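Side-chain contacts in putative HTH-type transcriptional regulator PH0061 (Pyrococcus horikoshii, PDB 2DBB), which probably binds DNA in a sequence-specific way as an AsnC-family transcriptional regulator with a helix-turn-helix domain: residues Ser76-Pro79 with Ser80-Asp83; Ser125-Leu128 with Gln129-Asn133; Ser22-Thr25 with Tyr26-Ala30; Val10-Gln13 with Leu14-Ile17. All coordinates share one frame; numbering follows the deposited sequence.

Contact 1. Residues Ser76-Pro79 with Ser80-Asp83; sequences SKVP and SDAD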
ATOM      1  N   SER B  76     -17.866  -9.519   9.661  1.00 32.65           N
ATOM      2  CA  SER B  76     -17.975 -10.846  10.264  1.00 38.07           C
ATOM      3  C   SER B  76     -19.134 -11.010  11.244  1.00 42.01           C
ATOM      4  O   SER B  76     -19.646 -10.040  11.808  1.00 41.30           O
ATOM      5  CB  SER B  76     -16.675 -11.199  10.986  1.00 39.71           C
ATOM      6  OG  SER B  76     -15.590 -11.267  10.080  1.00 40.29           O
ATOM      7  N   LYS B  77     -19.541 -12.258  11.443  1.00 46.47           N
ATOM      8  CA  LYS B  77     -20.616 -12.569  12.368  1.00 49.90           C
ATOM      9  C   LYS B  77     -20.039 -12.708  13.777  1.00 51.15           C
ATOM     10  O   LYS B  77     -20.715 -12.395  14.755  1.00 53.83           O
ATOM     11  CB  LYS B  77     -21.305 -13.875  11.962  1.00 51.87           C
ATOM     12  CG  LYS B  77     -21.906 -13.870  10.567  1.00 53.15           C
ATOM     13  CD  LYS B  77     -22.495 -15.238  10.236  1.00 55.50           C
ATOM     14  CE  LYS B  77     -23.007 -15.305   8.805  1.00 56.52           C
ATOM     15  NZ  LYS B  77     -24.077 -14.296   8.547  1.00 58.96           N
ATOM     16  N   VAL B  78     -18.794 -13.179  13.873  1.00 50.94           N
ATOM     17  CA  VAL B  78     -18.125 -13.359  15.163  1.00 51.40           C
ATOM     18  C   VAL B  78     -16.602 -13.222  15.024  1.00 51.38           C
ATOM     19  O   VAL B  78     -16.049 -13.478  13.957  1.00 50.78           O
ATOM     20  CB  VAL B  78     -18.430 -14.756  15.773  1.00 52.19           C
ATOM     21  CG1 VAL B  78     -19.919 -15.046  15.720  1.00 52.27           C
ATOM     22  CG2 VAL B  78     -17.660 -15.829  15.037  1.00 52.60           C
ATOM     23  N   PRO B  79     -15.907 -12.830  16.112  1.00 50.94           N
ATOM     24  CA  PRO B  79     -14.449 -12.659  16.115  1.00 50.74           C
ATOM     25  C   PRO B  79     -13.702 -13.897  15.633  1.00 50.89           C
ATOM     26  O   PRO B  79     -12.822 -13.811  14.773  1.00 51.55           O
ATOM     27  CB  PRO B  79     -14.140 -12.347  17.576  1.00 50.61           C
ATOM     28  CG  PRO B  79     -15.368 -11.635  18.031  1.00 51.38           C
ATOM     29  CD  PRO B  79     -16.467 -12.483  17.431  1.00 52.15           C
ATOM     30  N   SER B  80     -14.058 -15.045  16.203  1.00 50.25           N
ATOM     31  CA  SER B  80     -13.439 -16.317  15.852  1.00 49.53           C
ATOM     32  C   SER B  80     -13.438 -16.535  14.347  1.00 48.52           C
ATOM     33  O   SER B  80     -12.491 -17.102  13.793  1.00 48.26           O
ATOM     34  CB  SER B  80     -14.183 -17.469  16.533  1.00 51.46           C
ATOM     35  OG  SER B  80     -13.671 -18.723  16.115  1.00 52.68           O
ATOM     36  N   ASP B  81     -14.508 -16.093  13.692  1.00 46.69           N
ATOM     37  CA  ASP B  81     -14.626 -16.236  12.247  1.00 44.79           C
ATOM     38  C   ASP B  81     -13.685 -15.271  11.551  1.00 42.73           C
ATOM     39  O   ASP B  81     -13.078 -15.610  10.534  1.00 41.83           O
ATOM     40  CB  ASP B  81     -16.062 -15.970  11.783  1.00 46.47           C
ATOM     41  CG  ASP B  81     -17.026 -17.065  12.200  1.00 49.48           C
ATOM     42  OD1 ASP B  81     -16.567 -18.191  12.492  1.00 51.55           O
ATOM     43  OD2 ASP B  81     -18.248 -16.801  12.223  1.00 51.38           O
ATOM     44  N   ALA B  82     -13.564 -14.067  12.105  1.00 39.42           N
ATOM     45  CA  ALA B  82     -12.689 -13.053  11.534  1.00 38.44           C
ATOM     46  C   ALA B  82     -11.251 -13.563  11.466  1.00 37.34           C
ATOM     47  O   ALA B  82     -10.643 -13.588  10.399  1.00 36.30           O
ATOM     48  CB  ALA B  82     -12.751 -11.784  12.365  1.00 35.98           C
ATOM     49  N   ASP B  83     -10.720 -13.985  12.609  1.00 38.98           N
ATOM     50  CA  ASP B  83      -9.350 -14.483  12.675  1.00 40.54           C
ATOM     51  C   ASP B  83      -9.107 -15.659  11.747  1.00 39.77           C
ATOM     52  O   ASP B  83      -8.038 -15.766  11.144  1.00 38.68           O
ATOM     53  CB  ASP B  83      -8.994 -14.872  14.110  1.00 43.01           C
ATOM     54  CG  ASP B  83      -8.856 -13.665  15.019  1.00 46.77           C
ATOM     55  OD1 ASP B  83      -8.090 -12.740  14.671  1.00 48.79           O
ATOM     56  OD2 ASP B  83      -9.511 -13.640  16.082  1.00 50.38           O
TER
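Val-78 and Asp-81 face each other across the first turn of helix 79-89, and here the contact is tight. Asp-81 CB sits 3.3 Å from Val-78 O, the N-cap carbonyl, and 3.6 Å from Val-78 CG2. The carboxylate atom Asp-81 OD2 is modelled 3.0 Å from Val-78 CG2, shorter than a usual carbon–oxygen contact, so the exact spacing is doubtful. Val-78 O takes the N-H of Ala-82 (3.2 Å from N to O) and, weakly, that of Asp-81. One residue on, Asp-83 N reaches Pro-79 O at 3.0 Å. On the inner side the Ala-82 methyl lies 3.7 Å from Ser-76 OG, and both residues pack on Ile-107 of strand 107-114. The outer side is looser: Lys-77 runs off to a long, weak ion pair with Glu-135, while Ser-80 and the ring of Pro-79 stand exposed. Putting an alanine in place of Asp-81 removes the carboxylate, which would probably leave Val-78 CG2 less covered and the helix start without a nearby negative charge to balance its positive end. The position of this carboxylate three residues past the N-cap, at the N-terminal, partly positive end of the helix, probably favours its charged form.

Contact 2. Residues Ser125-Leu128 with Gln129-Asn133; sequences SEFL and QRIKN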
ATOM      1  N   SER B 125     -14.381 -14.731  -7.620  1.00 30.92           N
ATOM      2  CA  SER B 125     -15.258 -15.815  -7.182  1.00 32.29           C
ATOM      3  C   SER B 125     -14.455 -16.839  -6.407  1.00 30.31           C
ATOM      4  O   SER B 125     -14.910 -17.347  -5.390  1.00 30.60           O
ATOM      5  CB  SER B 125     -15.917 -16.499  -8.381  1.00 32.48           C
ATOM      6  OG  SER B 125     -16.705 -15.576  -9.106  1.00 39.79           O
ATOM      7  N   GLU B 126     -13.257 -17.154  -6.891  1.00 31.04           N
ATOM      8  CA  GLU B 126     -12.420 -18.120  -6.196  1.00 31.93           C
ATOM      9  C   GLU B 126     -12.080 -17.602  -4.811  1.00 30.90           C
ATOM     10  O   GLU B 126     -12.168 -18.334  -3.828  1.00 30.38           O
ATOM     11  CB  GLU B 126     -11.121 -18.377  -6.955  1.00 36.18           C
ATOM     12  CG  GLU B 126     -11.285 -19.123  -8.258  1.00 42.28           C
ATOM     13  CD  GLU B 126     -10.110 -20.039  -8.534  1.00 47.98           C
ATOM     14  OE1 GLU B 126      -8.953 -19.564  -8.468  1.00 47.79           O
ATOM     15  OE2 GLU B 126     -10.344 -21.236  -8.815  1.00 53.02           O
ATOM     16  N   PHE B 127     -11.685 -16.335  -4.735  1.00 28.96           N
ATOM     17  CA  PHE B 127     -11.335 -15.740  -3.456  1.00 26.65           C
ATOM     18  C   PHE B 127     -12.511 -15.756  -2.490  1.00 24.78           C
ATOM     19  O   PHE B 127     -12.367 -16.130  -1.329  1.00 24.54           O
ATOM     20  CB  PHE B 127     -10.861 -14.292  -3.636  1.00 25.64           C
ATOM     21  CG  PHE B 127     -10.619 -13.585  -2.336  1.00 24.76           C
ATOM     22  CD1 PHE B 127      -9.508 -13.895  -1.558  1.00 24.30           C
ATOM     23  CD2 PHE B 127     -11.538 -12.659  -1.854  1.00 24.26           C
ATOM     24  CE1 PHE B 127      -9.317 -13.301  -0.320  1.00 23.63           C
ATOM     25  CE2 PHE B 127     -11.357 -12.057  -0.614  1.00 23.02           C
ATOM     26  CZ  PHE B 127     -10.246 -12.379   0.155  1.00 25.26           C
ATOM     27  N   LEU B 128     -13.676 -15.348  -2.977  1.00 27.32           N
ATOM     28  CA  LEU B 128     -14.867 -15.287  -2.138  1.00 28.69           C
ATOM     29  C   LEU B 128     -15.279 -16.642  -1.557  1.00 30.29           C
ATOM     30  O   LEU B 128     -15.840 -16.700  -0.462  1.00 28.78           O
ATOM     31  CB  LEU B 128     -16.026 -14.658  -2.925  1.00 28.25           C
ATOM     32  CG  LEU B 128     -15.760 -13.200  -3.340  1.00 28.67           C
ATOM     33  CD1 LEU B 128     -16.877 -12.689  -4.218  1.00 28.37           C
ATOM     34  CD2 LEU B 128     -15.600 -12.327  -2.099  1.00 26.59           C
ATOM     35  N   GLN B 129     -15.004 -17.725  -2.278  1.00 30.61           N
ATOM     36  CA  GLN B 129     -15.355 -19.054  -1.779  1.00 35.77           C
ATOM     37  C   GLN B 129     -14.634 -19.308  -0.462  1.00 35.70           C
ATOM     38  O   GLN B 129     -15.118 -20.049   0.389  1.00 35.71           O
ATOM     39  CB  GLN B 129     -14.973 -20.143  -2.791  1.00 38.54           C
ATOM     40  CG  GLN B 129     -15.805 -20.117  -4.063  1.00 44.59           C
ATOM     41  CD  GLN B 129     -15.486 -21.268  -4.999  1.00 48.12           C
ATOM     42  OE1 GLN B 129     -14.361 -21.400  -5.488  1.00 51.15           O
ATOM     43  NE2 GLN B 129     -16.480 -22.111  -5.250  1.00 50.45           N
ATOM     44  N   ARG B 130     -13.479 -18.667  -0.302  1.00 37.40           N
ATOM     45  CA  ARG B 130     -12.668 -18.809   0.900  1.00 37.29           C
ATOM     46  C   ARG B 130     -13.199 -17.990   2.065  1.00 37.43           C
ATOM     47  O   ARG B 130     -12.698 -18.086   3.180  1.00 37.14           O
ATOM     48  CB  ARG B 130     -11.229 -18.407   0.589  1.00 40.79           C
ATOM     49  CG  ARG B 130     -10.532 -19.383  -0.340  1.00 44.17           C
ATOM     50  CD  ARG B 130      -9.360 -18.741  -1.046  1.00 48.43           C
ATOM     51  NE  ARG B 130      -8.557 -19.727  -1.764  1.00 50.86           N
ATOM     52  CZ  ARG B 130      -7.781 -20.628  -1.171  1.00 51.34           C
ATOM     53  NH1 ARG B 130      -7.703 -20.668   0.153  1.00 50.31           N
ATOM     54  NH2 ARG B 130      -7.086 -21.489  -1.901  1.00 52.51           N
ATOM     55  N   ILE B 131     -14.217 -17.179   1.810  1.00 37.67           N
ATOM     56  CA  ILE B 131     -14.796 -16.363   2.865  1.00 39.04           C
ATOM     57  C   ILE B 131     -16.108 -16.971   3.339  1.00 39.57           C
ATOM     58  O   ILE B 131     -17.133 -16.873   2.665  1.00 39.71           O
ATOM     59  CB  ILE B 131     -15.061 -14.923   2.386  1.00 39.28           C
ATOM     60  CG1 ILE B 131     -13.759 -14.296   1.889  1.00 39.09           C
ATOM     61  CG2 ILE B 131     -15.644 -14.097   3.527  1.00 37.59           C
ATOM     62  CD1 ILE B 131     -13.934 -12.916   1.320  1.00 42.22           C
ATOM     63  N   LYS B 132     -16.073 -17.610   4.501  1.00 41.22           N
ATOM     64  CA  LYS B 132     -17.274 -18.225   5.044  1.00 42.77           C
ATOM     65  C   LYS B 132     -17.689 -17.512   6.321  1.00 42.92           C
ATOM     66  O   LYS B 132     -16.868 -16.864   6.973  1.00 42.97           O
ATOM     67  CB  LYS B 132     -17.034 -19.710   5.362  1.00 45.30           C
ATOM     68  CG  LYS B 132     -16.440 -20.550   4.231  1.00 46.72           C
ATOM     69  CD  LYS B 132     -14.918 -20.549   4.279  1.00 48.67           C
ATOM     70  CE  LYS B 132     -14.333 -21.541   3.280  1.00 50.97           C
ATOM     71  NZ  LYS B 132     -12.839 -21.572   3.307  1.00 51.68           N
ATOM     72  N   ASN B 133     -18.968 -17.626   6.663  1.00 41.92           N
ATOM     73  CA  ASN B 133     -19.491 -17.033   7.889  1.00 43.76           C
ATOM     74  C   ASN B 133     -19.428 -15.506   7.938  1.00 42.04           C
ATOM     75  O   ASN B 133     -19.152 -14.925   8.992  1.00 42.14           O
ATOM     76  CB  ASN B 133     -18.736 -17.608   9.093  1.00 47.99           C
ATOM     77  CG  ASN B 133     -18.682 -19.129   9.082  1.00 51.74           C
ATOM     78  OD1 ASN B 133     -17.874 -19.735   9.789  1.00 54.66           O
ATOM     79  ND2 ASN B 133     -19.547 -19.752   8.285  1.00 53.78           N
TER
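Ile-131 folds back on the helix it follows, its terminal methyl CD1 touching both Phe-127 and Leu-128. CD1 comes to 3.3 Å from Phe-127 CE2, closer than usual for two carbons, so the spacing is best read as approximate; the methyl meets the ring at a slant. On the other residue it finds Leu-128 CD2 at 3.8 Å. The torsions explain the reach of both groups: the Phe-127 ring is anti to its own backbone N (chi1 174°), whereas Ile-131 holds CG1 anti to its carbonyl carbon and CD1 fully extended beyond.

The next shell is the backbone that turns Ile-131 round. Gln-129 N still bonds four residues back, to Ser-125 O at 3.1 Å, with a weak second bond to Glu-126 O. After that the spacing drops to three: Arg-130 N bonds to Phe-127 O at 3.0 Å and Ile-131 N to Leu-128 O at 2.8 Å. Both donors stand above the planes of the carbonyls they meet, Ile-131 N by 62°, as befits a tightened turn. Outside, Gln-129 CG lies against Ser-125 O at 3.2 Å, and Arg-130 carries its guanidinium toward a long, weak ion pair with Glu-88.

Further out, Phe-127 is buried among Val-72, Ile-89, Ile-92, Tyr-94, Val-109 and Leu-111, and Ile-131 rests on Ile-74. Two helices packed on a four-stranded antiparallel sheet in the order beta-alpha-beta-beta-alpha-beta make the ferredoxin-like fold of the C-terminal domain in AsnC/Lrp regulators, and this turn leads from its second helix into its last strand.

Contact 3. Residues Ser22-Thr25 with Tyr26-Ala30; sequences SRLT and YRELA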
ATOM      1  N   SER B  22      14.288   4.007  -1.759  1.00 23.56           N
ATOM      2  CA  SER B  22      14.861   2.917  -0.997  1.00 24.82           C
ATOM      3  C   SER B  22      16.202   2.405  -1.512  1.00 25.60           C
ATOM      4  O   SER B  22      16.779   1.501  -0.909  1.00 25.16           O
ATOM      5  CB  SER B  22      13.868   1.755  -0.939  1.00 25.98           C
ATOM      6  OG  SER B  22      13.663   1.210  -2.232  1.00 29.59           O
ATOM      7  N   ARG B  23      16.698   2.957  -2.618  1.00 26.38           N
ATOM      8  CA  ARG B  23      17.978   2.497  -3.162  1.00 28.36           C
ATOM      9  C   ARG B  23      19.157   3.412  -2.847  1.00 28.42           C
ATOM     10  O   ARG B  23      20.262   3.190  -3.334  1.00 32.55           O
ATOM     11  CB  ARG B  23      17.890   2.282  -4.681  1.00 27.38           C
ATOM     12  CG  ARG B  23      17.024   1.102  -5.093  1.00 26.89           C
ATOM     13  CD  ARG B  23      17.126   0.827  -6.596  1.00 27.14           C
ATOM     14  NE  ARG B  23      18.458   0.366  -6.986  1.00 25.12           N
ATOM     15  CZ  ARG B  23      18.875  -0.895  -6.915  1.00 28.90           C
ATOM     16  NH1 ARG B  23      18.067  -1.851  -6.471  1.00 28.68           N
ATOM     17  NH2 ARG B  23      20.113  -1.203  -7.283  1.00 32.02           N
ATOM     18  N   LEU B  24      18.934   4.437  -2.036  1.00 28.36           N
ATOM     19  CA  LEU B  24      20.015   5.341  -1.670  1.00 28.07           C
ATOM     20  C   LEU B  24      21.083   4.573  -0.886  1.00 28.01           C
ATOM     21  O   LEU B  24      20.769   3.860   0.061  1.00 27.62           O
ATOM     22  CB  LEU B  24      19.468   6.495  -0.825  1.00 28.39           C
ATOM     23  CG  LEU B  24      18.616   7.504  -1.597  1.00 27.16           C
ATOM     24  CD1 LEU B  24      17.839   8.379  -0.631  1.00 28.02           C
ATOM     25  CD2 LEU B  24      19.514   8.340  -2.494  1.00 28.52           C
ATOM     26  N   THR B  25      22.341   4.710  -1.294  1.00 28.53           N
ATOM     27  CA  THR B  25      23.445   4.029  -0.619  1.00 28.72           C
ATOM     28  C   THR B  25      23.661   4.663   0.752  1.00 27.76           C
ATOM     29  O   THR B  25      23.250   5.806   0.975  1.00 25.06           O
ATOM     30  CB  THR B  25      24.763   4.159  -1.416  1.00 29.18           C
ATOM     31  OG1 THR B  25      25.175   5.534  -1.436  1.00 32.07           O
ATOM     32  CG2 THR B  25      24.570   3.678  -2.849  1.00 29.67           C
ATOM     33  N   TYR B  26      24.303   3.928   1.664  1.00 27.08           N
ATOM     34  CA  TYR B  26      24.563   4.448   3.005  1.00 28.23           C
ATOM     35  C   TYR B  26      25.359   5.754   2.931  1.00 28.46           C
ATOM     36  O   TYR B  26      25.195   6.651   3.758  1.00 27.98           O
ATOM     37  CB  TYR B  26      25.342   3.425   3.846  1.00 29.38           C
ATOM     38  CG  TYR B  26      24.599   2.130   4.098  1.00 31.57           C
ATOM     39  CD1 TYR B  26      23.209   2.080   4.033  1.00 31.55           C
ATOM     40  CD2 TYR B  26      25.285   0.959   4.421  1.00 31.94           C
ATOM     41  CE1 TYR B  26      22.514   0.903   4.279  1.00 34.25           C
ATOM     42  CE2 TYR B  26      24.593  -0.236   4.676  1.00 34.28           C
ATOM     43  CZ  TYR B  26      23.206  -0.249   4.599  1.00 35.21           C
ATOM     44  OH  TYR B  26      22.498  -1.405   4.836  1.00 37.06           O
ATOM     45  N   ARG B  27      26.226   5.846   1.932  1.00 29.19           N
ATOM     46  CA  ARG B  27      27.047   7.030   1.728  1.00 30.21           C
ATOM     47  C   ARG B  27      26.151   8.239   1.407  1.00 28.63           C
ATOM     48  O   ARG B  27      26.282   9.290   2.032  1.00 28.74           O
ATOM     49  CB  ARG B  27      28.057   6.753   0.602  1.00 33.22           C
ATOM     50  CG  ARG B  27      28.903   7.940   0.192  1.00 39.20           C
ATOM     51  CD  ARG B  27      30.094   7.520  -0.690  1.00 43.61           C
ATOM     52  NE  ARG B  27      31.152   6.854   0.076  1.00 45.46           N
ATOM     53  CZ  ARG B  27      31.212   5.545   0.307  1.00 48.24           C
ATOM     54  NH1 ARG B  27      30.272   4.734  -0.172  1.00 49.16           N
ATOM     55  NH2 ARG B  27      32.212   5.045   1.024  1.00 46.92           N
ATOM     56  N   GLU B  28      25.238   8.083   0.452  1.00 25.86           N
ATOM     57  CA  GLU B  28      24.322   9.166   0.095  1.00 27.71           C
ATOM     58  C   GLU B  28      23.472   9.552   1.311  1.00 27.85           C
ATOM     59  O   GLU B  28      23.247  10.733   1.579  1.00 27.75           O
ATOM     60  CB  GLU B  28      23.395   8.736  -1.050  1.00 27.98           C
ATOM     61  CG  GLU B  28      24.053   8.623  -2.418  1.00 29.43           C
ATOM     62  CD  GLU B  28      23.097   8.076  -3.470  1.00 32.16           C
ATOM     63  OE1 GLU B  28      22.729   6.881  -3.382  1.00 33.07           O
ATOM     64  OE2 GLU B  28      22.700   8.841  -4.376  1.00 30.42           O
ATOM     65  N   LEU B  29      22.992   8.552   2.044  1.00 28.17           N
ATOM     66  CA  LEU B  29      22.182   8.817   3.232  1.00 28.16           C
ATOM     67  C   LEU B  29      23.007   9.588   4.263  1.00 28.05           C
ATOM     68  O   LEU B  29      22.529  10.559   4.853  1.00 27.81           O
ATOM     69  CB  LEU B  29      21.686   7.503   3.843  1.00 28.08           C
ATOM     70  CG  LEU B  29      20.685   6.712   2.995  1.00 29.90           C
ATOM     71  CD1 LEU B  29      20.484   5.333   3.588  1.00 30.35           C
ATOM     72  CD2 LEU B  29      19.367   7.474   2.931  1.00 28.58           C
ATOM     73  N   ALA B  30      24.248   9.157   4.473  1.00 27.38           N
ATOM     74  CA  ALA B  30      25.120   9.820   5.437  1.00 28.90           C
ATOM     75  C   ALA B  30      25.342  11.285   5.047  1.00 29.82           C
ATOM     76  O   ALA B  30      25.356  12.170   5.903  1.00 29.41           O
ATOM     77  CB  ALA B  30      26.458   9.084   5.537  1.00 26.60           C
TER
HETATM   78  O   HOH W   1      21.708   5.195  -5.110  1.00 47.65           O
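Thr-25 keeps an extended backbone (psi 159°) and the chain then coils at once into helix 26-32, making Thr-25 the N-cap. Its carbonyl opens the helical pattern by accepting Leu-29 N at 3.0 Å, and Ala-30 N follows with Tyr-26 O at 2.8 Å. Side chains complete a capping box with Glu-28. Thr-25 OG1 is turned between its own backbone N and carbonyl carbon (chi1 66°), which places it to accept Glu-28 N at 3.2 Å. In return Glu-28 OE1 takes Thr-25 N at 3.0 Å, on the anti side of the carboxylate. A water, 2.6 Å from Glu-28 OE1, donates to it and also to Arg-23 O.

Leu-24 CD2 lies 3.6 Å from Glu-28 OE1, and Leu-24 CB packs on Leu-29 CD2 at 3.9 Å. Leu-29 also meets Leu-14, Ile-17 and Ile-44, so the three helices of the winged helix-turn-helix domain come together on it. Cutting Leu-29 back to an alanine would probably open a gap under Leu-24 and leave Ile-17 and Ile-44 less well packed. Arg-23 turns to the dimer interface, bonding to Ser-22 O of the second subunit. With Thr-25 N and the water donating to Glu-28 OE1, and a weak third bond from Thr-25 OG1, this carboxylate at the positive end of a helix is likely to stay ionised.

Contact 4. Residues Val10-Gln13 with Leu14-Ile17; sequences VDMQ and LVKI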
ATOM      1  N   VAL B  10      16.495  10.863  14.142  1.00 45.77           N
ATOM      2  CA  VAL B  10      17.232  10.533  12.928  1.00 41.82           C
ATOM      3  C   VAL B  10      16.669   9.272  12.276  1.00 39.45           C
ATOM      4  O   VAL B  10      16.658   9.153  11.052  1.00 38.34           O
ATOM      5  CB  VAL B  10      18.728  10.327  13.223  1.00 42.22           C
ATOM      6  CG1 VAL B  10      19.446   9.830  11.974  1.00 41.17           C
ATOM      7  CG2 VAL B  10      19.339  11.639  13.699  1.00 43.14           C
ATOM      8  N   ASP B  11      16.203   8.329  13.089  1.00 37.54           N
ATOM      9  CA  ASP B  11      15.632   7.104  12.544  1.00 36.39           C
ATOM     10  C   ASP B  11      14.380   7.433  11.733  1.00 33.44           C
ATOM     11  O   ASP B  11      14.152   6.859  10.671  1.00 28.65           O
ATOM     12  CB  ASP B  11      15.271   6.118  13.659  1.00 38.17           C
ATOM     13  CG  ASP B  11      16.495   5.523  14.337  1.00 40.71           C
ATOM     14  OD1 ASP B  11      17.384   5.002  13.630  1.00 40.13           O
ATOM     15  OD2 ASP B  11      16.564   5.564  15.583  1.00 44.68           O
ATOM     16  N   MET B  12      13.572   8.365  12.230  1.00 33.60           N
ATOM     17  CA  MET B  12      12.354   8.738  11.523  1.00 34.52           C
ATOM     18  C   MET B  12      12.681   9.410  10.187  1.00 32.21           C
ATOM     19  O   MET B  12      12.039   9.135   9.182  1.00 31.99           O
ATOM     20  CB  MET B  12      11.493   9.668  12.381  1.00 36.35           C
ATOM     21  CG  MET B  12      10.078   9.908  11.831  1.00 41.43           C
ATOM     22  SD  MET B  12       9.010   8.423  11.723  1.00 44.06           S
ATOM     23  CE  MET B  12       9.009   8.135   9.984  1.00 43.74           C
ATOM     24  N   GLN B  13      13.684  10.280  10.175  1.00 31.91           N
ATOM     25  CA  GLN B  13      14.069  10.962   8.938  1.00 31.40           C
ATOM     26  C   GLN B  13      14.501   9.916   7.921  1.00 28.94           C
ATOM     27  O   GLN B  13      14.125   9.963   6.751  1.00 28.02           O
ATOM     28  CB  GLN B  13      15.224  11.929   9.202  1.00 33.18           C
ATOM     29  CG  GLN B  13      14.910  12.984  10.252  1.00 37.19           C
ATOM     30  CD  GLN B  13      16.108  13.863  10.575  1.00 38.55           C
ATOM     31  OE1 GLN B  13      17.235  13.381  10.662  1.00 39.05           O
ATOM     32  NE2 GLN B  13      15.861  15.152  10.776  1.00 41.11           N
ATOM     33  N   LEU B  14      15.287   8.961   8.401  1.00 26.98           N
ATOM     34  CA  LEU B  14      15.800   7.870   7.592  1.00 28.02           C
ATOM     35  C   LEU B  14      14.632   7.088   6.973  1.00 25.87           C
ATOM     36  O   LEU B  14      14.659   6.727   5.802  1.00 25.00           O
ATOM     37  CB  LEU B  14      16.654   6.979   8.494  1.00 29.63           C
ATOM     38  CG  LEU B  14      17.786   6.119   7.945  1.00 33.62           C
ATOM     39  CD1 LEU B  14      18.587   6.866   6.885  1.00 35.01           C
ATOM     40  CD2 LEU B  14      18.679   5.733   9.108  1.00 33.69           C
ATOM     41  N   VAL B  15      13.601   6.838   7.770  1.00 25.97           N
ATOM     42  CA  VAL B  15      12.428   6.123   7.292  1.00 25.12           C
ATOM     43  C   VAL B  15      11.729   6.953   6.218  1.00 26.02           C
ATOM     44  O   VAL B  15      11.341   6.438   5.164  1.00 25.35           O
ATOM     45  CB  VAL B  15      11.463   5.834   8.463  1.00 24.58           C
ATOM     46  CG1 VAL B  15      10.073   5.505   7.937  1.00 24.13           C
ATOM     47  CG2 VAL B  15      12.009   4.671   9.294  1.00 24.62           C
ATOM     48  N   LYS B  16      11.573   8.242   6.493  1.00 26.33           N
ATOM     49  CA  LYS B  16      10.934   9.161   5.556  1.00 27.30           C
ATOM     50  C   LYS B  16      11.681   9.168   4.215  1.00 25.96           C
ATOM     51  O   LYS B  16      11.068   9.110   3.153  1.00 25.29           O
ATOM     52  CB  LYS B  16      10.926  10.576   6.150  1.00 31.12           C
ATOM     53  CG  LYS B  16       9.976  10.784   7.327  1.00 35.28           C
ATOM     54  CD  LYS B  16       8.532  10.908   6.848  1.00 40.39           C
ATOM     55  CE  LYS B  16       7.590  11.390   7.954  1.00 42.21           C
ATOM     56  NZ  LYS B  16       7.374  10.377   9.027  1.00 44.47           N
ATOM     57  N   ILE B  17      13.009   9.232   4.276  1.00 25.49           N
ATOM     58  CA  ILE B  17      13.833   9.258   3.072  1.00 25.06           C
ATOM     59  C   ILE B  17      13.771   7.954   2.278  1.00 24.80           C
ATOM     60  O   ILE B  17      13.556   7.972   1.066  1.00 24.53           O
ATOM     61  CB  ILE B  17      15.300   9.587   3.428  1.00 26.51           C
ATOM     62  CG1 ILE B  17      15.363  10.980   4.070  1.00 28.80           C
ATOM     63  CG2 ILE B  17      16.178   9.541   2.176  1.00 25.82           C
ATOM     64  CD1 ILE B  17      16.736  11.377   4.572  1.00 28.06           C
TER
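Met-12, Val-15 and Lys-16 share one face of helix 9-18, the first helix of the winged helix-turn-helix domain. The Met-12 chain starts anti to its backbone N (chi1 -169°) and then bends at chi2 and chi3, so that its methyl CE swings along the helix to Val-15. There CE meets Val-15 CG1 at 3.5 Å, tighter than usual for two carbons. Lys-16 curls over the same methyl, but the modelled 2.9 Å between Lys-16 NZ and Met-12 CE is too short to trust; the amine also has a weak bond to Tyr-67 OH of the second subunit. Leu-65 of that subunit packs against Met-12 and Val-15.

Regular helical bonds hold the backbone, from Leu-14 N to Val-10 O at 3.0 Å through to Ile-17 N to Gln-13 O at 2.8 Å. Leu-14 and Ile-17 turn to the domain core, where both touch Leu-29, and the buried Asp-11 forms a salt bridge with Arg-43 of helix 37-49. Along the backbone, alkyl carbons lie beside carbonyl oxygens: Lys-16 CG lies 3.2 Å from Met-12 O, and Ile-17 CG1 rests 3.1 Å from Gln-13 O.

How the contacts relate
The four contacts fall into two pairs on opposite sides of the chain's centre. Contacts 1 and 2 belong to the ferredoxin-like domain; their centres are 14 Å apart and they touch where Lys-77 CG meets Asn-133 O at 3.3 Å, bringing the loop that enters one helix beside the loop that leaves the other. Contacts 3 and 4 lie in the helix-turn-helix domain, centres 12 Å apart, and join through Leu-24 CD1 and Ile-17 CG2 at 3.5 Å. Between the pairs the nearest atoms are about 27 to 31 Å apart. Contact 3 includes the start of the predicted DNA-binding motif, and contacts 3 and 4 both also face the second subunit.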